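Svp1-like protein 2 (Kluyveromyces lactis, PDB 4V16) is a WD-repeat beta-propeller of the PROPPIN family that probably binds phosphatidylinositol 3,5-bisphosphate and so associates with membranes. Local coordinates at residues W246-F251 and W318-N323; F273-S278 and D305-N310. One frame throughout, in Å; residues are numbered along the deposited sequence.

Contact 1 of 2, residues W246-F251 and W318-N323; sequences WTLHVF and WWLQLN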
loop_
_atom_site.group_PDB
_atom_site.type_symbol
_atom_site.label_atom_id
_atom_site.label_comp_id
_atom_site.label_asym_id
_atom_site.label_seq_id
_atom_site.Cartn_x
_atom_site.Cartn_y
_atom_site.Cartn_z
ATOM N N TRP A 246 -1.412 -17.813 -1.926
ATOM C CA TRP A 246 -1.873 -17.287 -3.208
ATOM C C TRP A 246 -3.357 -17.563 -3.393
ATOM O O TRP A 246 -3.805 -18.017 -4.446
ATOM C CB TRP A 246 -1.044 -17.861 -4.355
ATOM C CG TRP A 246 0.400 -17.590 -4.145
ATOM C CD1 TRP A 246 1.398 -18.505 -4.000
ATOM C CD2 TRP A 246 1.009 -16.303 -4.016
ATOM N NE1 TRP A 246 2.598 -17.866 -3.801
ATOM C CE2 TRP A 246 2.385 -16.512 -3.806
ATOM C CE3 TRP A 246 0.527 -14.991 -4.064
ATOM C CZ2 TRP A 246 3.283 -15.461 -3.648
ATOM C CZ3 TRP A 246 1.420 -13.949 -3.905
ATOM C CH2 TRP A 246 2.783 -14.189 -3.699
ATOM N N THR A 247 -4.103 -17.271 -2.334
ATOM C CA THR A 247 -5.556 -17.254 -2.367
ATOM C C THR A 247 -6.026 -15.823 -2.125
ATOM O O THR A 247 -5.587 -15.172 -1.174
ATOM C CB THR A 247 -6.163 -18.190 -1.302
ATOM O OG1 THR A 247 -5.675 -19.524 -1.495
ATOM C CG2 THR A 247 -7.685 -18.189 -1.382
ATOM N N LEU A 248 -6.904 -15.333 -2.996
ATOM C CA LEU A 248 -7.501 -14.013 -2.828
ATOM C C LEU A 248 -8.750 -14.113 -1.957
ATOM O O LEU A 248 -9.710 -14.793 -2.318
ATOM C CB LEU A 248 -7.843 -13.399 -4.187
ATOM C CG LEU A 248 -8.621 -12.077 -4.183
ATOM C CD1 LEU A 248 -7.849 -10.991 -3.455
ATOM C CD2 LEU A 248 -8.939 -11.647 -5.609
ATOM N N HIS A 249 -8.722 -13.442 -0.809
ATOM C CA HIS A 249 -9.865 -13.391 0.101
ATOM C C HIS A 249 -10.573 -12.044 0.016
ATOM O O HIS A 249 -9.971 -11.039 -0.359
ATOM C CB HIS A 249 -9.424 -13.634 1.544
ATOM C CG HIS A 249 -8.759 -14.956 1.763
ATOM N ND1 HIS A 249 -9.453 -16.084 2.142
ATOM C CD2 HIS A 249 -7.460 -15.327 1.666
ATOM C CE1 HIS A 249 -8.612 -17.096 2.264
ATOM N NE2 HIS A 249 -7.397 -16.663 1.981
ATOM N N VAL A 250 -11.855 -12.033 0.371
ATOM C CA VAL A 250 -12.613 -10.794 0.495
ATOM C C VAL A 250 -13.506 -10.883 1.728
ATOM O O VAL A 250 -14.309 -11.806 1.850
ATOM C CB VAL A 250 -13.471 -10.516 -0.750
ATOM C CG1 VAL A 250 -14.181 -9.177 -0.618
ATOM C CG2 VAL A 250 -12.609 -10.539 -2.006
ATOM N N PHE A 251 -13.351 -9.928 2.640
ATOM C CA PHE A 251 -14.112 -9.913 3.884
ATOM C C PHE A 251 -15.105 -8.755 3.894
ATOM O O PHE A 251 -14.771 -7.647 3.476
ATOM C CB PHE A 251 -13.167 -9.806 5.083
ATOM C CG PHE A 251 -12.128 -10.892 5.136
ATOM C CD1 PHE A 251 -12.388 -12.090 5.784
ATOM C CD2 PHE A 251 -10.889 -10.715 4.543
ATOM C CE1 PHE A 251 -11.432 -13.092 5.836
ATOM C CE2 PHE A 251 -9.930 -11.713 4.592
ATOM C CZ PHE A 251 -10.203 -12.901 5.239
ATOM N N TRP A 318 -21.605 -14.390 -2.611
ATOM C CA TRP A 318 -20.608 -13.709 -3.430
ATOM C C TRP A 318 -19.690 -14.723 -4.105
ATOM O O TRP A 318 -19.457 -15.807 -3.569
ATOM C CB TRP A 318 -19.767 -12.756 -2.584
ATOM C CG TRP A 318 -20.533 -11.692 -1.864
ATOM C CD1 TRP A 318 -21.203 -11.818 -0.681
ATOM C CD2 TRP A 318 -20.684 -10.327 -2.267
ATOM N NE1 TRP A 318 -21.767 -10.617 -0.327
ATOM C CE2 TRP A 318 -21.464 -9.686 -1.284
ATOM C CE3 TRP A 318 -20.237 -9.587 -3.364
ATOM C CZ2 TRP A 318 -21.809 -8.340 -1.370
ATOM C CZ3 TRP A 318 -20.580 -8.250 -3.447
ATOM C CH2 TRP A 318 -21.359 -7.642 -2.456
ATOM N N TRP A 319 -19.160 -14.365 -5.272
ATOM C CA TRP A 319 -18.153 -15.195 -5.926
ATOM C C TRP A 319 -17.259 -14.348 -6.831
ATOM O O TRP A 319 -17.713 -13.386 -7.452
ATOM C CB TRP A 319 -18.817 -16.331 -6.718
ATOM C CG TRP A 319 -19.192 -15.997 -8.134
ATOM C CD1 TRP A 319 -18.380 -16.042 -9.234
ATOM C CD2 TRP A 319 -20.482 -15.592 -8.608
ATOM N NE1 TRP A 319 -19.083 -15.682 -10.358
ATOM C CE2 TRP A 319 -20.375 -15.401 -10.001
ATOM C CE3 TRP A 319 -21.715 -15.368 -7.990
ATOM C CZ2 TRP A 319 -21.454 -14.996 -10.784
ATOM C CZ3 TRP A 319 -22.785 -14.964 -8.769
ATOM C CH2 TRP A 319 -22.648 -14.783 -10.150
ATOM N N LEU A 320 -15.981 -14.716 -6.887
ATOM C CA LEU A 320 -14.994 -13.990 -7.680
ATOM C C LEU A 320 -14.824 -14.600 -9.067
ATOM O O LEU A 320 -14.916 -15.816 -9.240
ATOM C CB LEU A 320 -13.646 -13.973 -6.957
ATOM C CG LEU A 320 -13.502 -12.971 -5.813
ATOM C CD1 LEU A 320 -12.300 -13.325 -4.952
ATOM C CD2 LEU A 320 -13.372 -11.558 -6.361
ATOM N N GLN A 321 -14.564 -13.742 -10.049
ATOM C CA GLN A 321 -14.370 -14.174 -11.426
ATOM C C GLN A 321 -13.202 -13.428 -12.061
ATOM O O GLN A 321 -13.159 -12.197 -12.043
ATOM C CB GLN A 321 -15.644 -13.946 -12.240
ATOM C CG GLN A 321 -15.629 -14.580 -13.621
ATOM C CD GLN A 321 -16.816 -14.161 -14.469
ATOM O OE1 GLN A 321 -17.522 -13.205 -14.144
ATOM N NE2 GLN A 321 -17.042 -14.878 -15.565
ATOM N N LEU A 322 -12.258 -14.179 -12.620
ATOM C CA LEU A 322 -11.112 -13.596 -13.308
ATOM C C LEU A 322 -11.461 -13.330 -14.766
ATOM O O LEU A 322 -11.503 -14.252 -15.579
ATOM C CB LEU A 322 -9.898 -14.523 -13.210
ATOM C CG LEU A 322 -8.634 -14.082 -13.952
ATOM C CD1 LEU A 322 -8.154 -12.726 -13.460
ATOM C CD2 LEU A 322 -7.535 -15.120 -13.798
ATOM N N ASN A 323 -11.712 -12.065 -15.091
ATOM C CA ASN A 323 -12.137 -11.685 -16.435
ATOM C C ASN A 323 -10.986 -11.587 -17.433
ATOM O O ASN A 323 -10.950 -12.327 -18.416
ATOM C CB ASN A 323 -12.886 -10.351 -16.392
ATOM C CG ASN A 323 -14.279 -10.480 -15.804
ATOM O OD1 ASN A 323 -14.891 -11.549 -15.845
ATOM N ND2 ASN A 323 -14.794 -9.382 -15.259
#
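This is an apolar contact between two neighbouring blades of a beta-propeller. L248 and V250 meet L320 across the interface. The strand through L248 and V250 is the third of its four-stranded antiparallel blade and lies in the second annotated WD repeat. The strand through L320 is the last of the next blade, which follows it in the chain. The two strands belong to different sheets and stand well apart. L248 and L320 are the facing pair, with their CA atoms 8.9 Å from each other. Side chains alone close the gap. All three are buried.

One methyl of L320 does the touching for its strand. CG of L320 lies anti to its own carbonyl carbon (chi1 -78°), and from there CD1 is carried across to the other blade. L248 meets it with a branch of its isobutyl end. The two leucine side chains cross at about a right angle; CG and CD2 of L248 both face the one methyl. The same L320 side chain also touches C271 on strand 271-274, the outermost strand of the blade that holds L248. V250, two residues on and on the same face of the strand, adds a second touch. Its CG2 stands 4.1 Å from CD1 of L320. The closer approach is by L248, whose CD2 lies 3.8 Å from L320 CD1.

Contact 2 of 2, residues F273-S278 and D305-N310; sequences FKLKVS and DTFKLN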
loop_
_atom_site.group_PDB
_atom_site.type_symbol
_atom_site.label_atom_id
_atom_site.label_comp_id
_atom_site.label_asym_id
_atom_site.label_seq_id
_atom_site.Cartn_x
_atom_site.Cartn_y
_atom_site.Cartn_z
ATOM N N PHE A 273 -10.529 -17.276 -4.004
ATOM C CA PHE A 273 -10.087 -17.537 -5.365
ATOM C C PHE A 273 -8.616 -17.926 -5.401
ATOM O O PHE A 273 -7.744 -17.127 -5.060
ATOM C CB PHE A 273 -10.327 -16.314 -6.251
ATOM C CG PHE A 273 -10.126 -16.582 -7.714
ATOM C CD1 PHE A 273 -8.863 -16.505 -8.282
ATOM C CD2 PHE A 273 -11.199 -16.915 -8.523
ATOM C CE1 PHE A 273 -8.675 -16.756 -9.628
ATOM C CE2 PHE A 273 -11.017 -17.164 -9.871
ATOM C CZ PHE A 273 -9.755 -17.084 -10.423
ATOM N N LYS A 274 -8.352 -19.161 -5.818
ATOM C CA LYS A 274 -6.985 -19.626 -6.013
ATOM C C LYS A 274 -6.355 -18.891 -7.187
ATOM O O LYS A 274 -6.682 -19.155 -8.343
ATOM C CB LYS A 274 -6.958 -21.137 -6.253
ATOM C CG LYS A 274 -7.393 -21.955 -5.048
ATOM C CD LYS A 274 -7.645 -23.407 -5.415
ATOM C CE LYS A 274 -7.940 -24.248 -4.181
ATOM N NZ LYS A 274 -9.130 -23.756 -3.431
ATOM N N LEU A 275 -5.456 -17.960 -6.882
ATOM C CA LEU A 275 -4.813 -17.148 -7.910
ATOM C C LEU A 275 -3.908 -17.993 -8.798
ATOM O O LEU A 275 -3.391 -19.025 -8.369
ATOM C CB LEU A 275 -4.008 -16.018 -7.265
ATOM C CG LEU A 275 -4.821 -14.991 -6.475
ATOM C CD1 LEU A 275 -3.900 -14.072 -5.687
ATOM C CD2 LEU A 275 -5.716 -14.185 -7.405
ATOM N N LYS A 276 -3.730 -17.549 -10.037
ATOM C CA LYS A 276 -2.850 -18.227 -10.980
ATOM C C LYS A 276 -1.427 -17.690 -10.856
ATOM O O LYS A 276 -1.121 -16.603 -11.349
ATOM C CB LYS A 276 -3.361 -18.050 -12.410
ATOM C CG LYS A 276 -4.822 -18.422 -12.589
ATOM C CD LYS A 276 -5.191 -18.538 -14.058
ATOM C CE LYS A 276 -6.652 -18.910 -14.234
ATOM N NZ LYS A 276 -6.972 -19.283 -15.639
ATOM N N VAL A 277 -0.568 -18.458 -10.193
ATOM C CA VAL A 277 0.814 -18.054 -9.952
ATOM C C VAL A 277 1.808 -19.051 -10.536
ATOM O O VAL A 277 1.552 -20.256 -10.570
ATOM C CB VAL A 277 1.101 -17.901 -8.442
ATOM C CG1 VAL A 277 0.249 -16.792 -7.850
ATOM C CG2 VAL A 277 0.859 -19.217 -7.708
ATOM N N SER A 278 2.943 -18.534 -10.998
ATOM C CA SER A 278 4.054 -19.367 -11.429
ATOM C C SER A 278 5.047 -19.476 -10.279
ATOM O O SER A 278 4.779 -18.992 -9.178
ATOM C CB SER A 278 4.728 -18.786 -12.673
ATOM O OG SER A 278 5.536 -17.670 -12.343
ATOM N N ASP A 305 -4.089 -8.912 -13.349
ATOM C CA ASP A 305 -5.323 -9.696 -13.363
ATOM C C ASP A 305 -6.517 -8.846 -12.942
ATOM O O ASP A 305 -6.522 -8.282 -11.854
ATOM C CB ASP A 305 -5.204 -10.905 -12.427
ATOM C CG ASP A 305 -4.212 -11.939 -12.923
ATOM O OD1 ASP A 305 -4.088 -12.106 -14.154
ATOM O OD2 ASP A 305 -3.558 -12.591 -12.082
ATOM N N THR A 306 -7.528 -8.770 -13.804
ATOM C CA THR A 306 -8.750 -8.029 -13.499
ATOM C C THR A 306 -9.835 -8.969 -12.977
ATOM O O THR A 306 -10.178 -9.954 -13.633
ATOM C CB THR A 306 -9.283 -7.287 -14.736
ATOM O OG1 THR A 306 -8.251 -6.454 -15.280
ATOM C CG2 THR A 306 -10.491 -6.429 -14.372
ATOM N N PHE A 307 -10.375 -8.653 -11.802
ATOM C CA PHE A 307 -11.401 -9.478 -11.167
ATOM C C PHE A 307 -12.744 -8.759 -11.089
ATOM O O PHE A 307 -12.796 -7.535 -10.953
ATOM C CB PHE A 307 -10.967 -9.881 -9.756
ATOM C CG PHE A 307 -9.862 -10.896 -9.726
ATOM C CD1 PHE A 307 -8.536 -10.497 -9.722
ATOM C CD2 PHE A 307 -10.150 -12.251 -9.691
ATOM C CE1 PHE A 307 -7.518 -11.429 -9.690
ATOM C CE2 PHE A 307 -9.136 -13.191 -9.658
ATOM C CZ PHE A 307 -7.817 -12.778 -9.658
ATOM N N LYS A 308 -13.826 -9.531 -11.177
ATOM C CA LYS A 308 -15.168 -9.022 -10.908
ATOM C C LYS A 308 -15.730 -9.691 -9.659
ATOM O O LYS A 308 -15.676 -10.913 -9.521
ATOM C CB LYS A 308 -16.100 -9.261 -12.100
ATOM C CG LYS A 308 -17.522 -8.725 -11.908
ATOM C CD LYS A 308 -17.555 -7.199 -11.857
ATOM C CE LYS A 308 -18.917 -6.672 -11.423
ATOM N NZ LYS A 308 -19.999 -7.011 -12.389
ATOM N N LEU A 309 -16.264 -8.882 -8.750
ATOM C CA LEU A 309 -16.873 -9.393 -7.529
ATOM C C LEU A 309 -18.382 -9.502 -7.716
ATOM O O LEU A 309 -19.103 -8.512 -7.592
ATOM C CB LEU A 309 -16.537 -8.485 -6.343
ATOM C CG LEU A 309 -17.066 -8.913 -4.972
ATOM C CD1 LEU A 309 -16.583 -10.306 -4.599
ATOM C CD2 LEU A 309 -16.646 -7.909 -3.912
ATOM N N ASN A 310 -18.850 -10.709 -8.017
ATOM C CA ASN A 310 -20.260 -10.941 -8.319
ATOM C C ASN A 310 -21.087 -11.248 -7.076
ATOM O O ASN A 310 -20.558 -11.718 -6.070
ATOM C CB ASN A 310 -20.400 -12.087 -9.322
ATOM C CG ASN A 310 -19.982 -11.691 -10.723
ATOM O OD1 ASN A 310 -20.309 -10.603 -11.199
ATOM N ND2 ASN A 310 -19.252 -12.576 -11.393
#
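F273 lays one face of its ring over the edge of F307. The pair is a T-shaped (edge-to-face) stack. The ring planes stand at 80° and the ring centroids are 5.2 Å apart. F307 supplies the edge. Its CE2 sits above the F273 ring, toward the rim on the CD1 and CE1 side, and F273 CE1 is 3.6 Å from F307 CE2. F273 CE1 lies at the edge of the F307 ring, in its plane.

CG of F273 is anti to the backbone N (chi1 -170°), which carries the ring out toward strand 303-312. L275 adds a second apolar touch. Its CD2 comes to 3.4 Å from F307 CZ, by an oblique approach to the ring. F307 thus meets two residues at neighbouring ring atoms, F273 at CE2 and L275 at CZ. With an alanine at F273 the CE2 edge of F307 is likely to lose its aromatic partner, and a gap to open between the two blades.

On the same strand as F307, the D305 carboxylate forms a salt bridge with R325 and a hydrogen bond with W298.

F273 lies on strand 271-274, which pairs through its backbone with strand 247-252 at L248. F307 is on strand 303-312 of the next blade, between strands 293-298 and 317-327, and its ring also touches I296 on strand 293-298.

Overall arrangement
Contacts 1 and 2 join the same two propeller blades, and their centres are about 6 Å apart. In the sequence, both segments of contact 2 fall between those of contact 1. On one side the link is strands 247-252 and 271-274, neighbours in one sheet, where L248 N lies 2.9 Å from F273 O in a probable hydrogen bond. On the other side, strands 303-312 and 317-327 pair in the next sheet, with Q321 O 2.9 Å from K308 N. The side chains join up too, since L320 of contact 1 touches F273 of contact 2. The centre of each contact lies about 19 Å from the centre of the chain, on the same side of it.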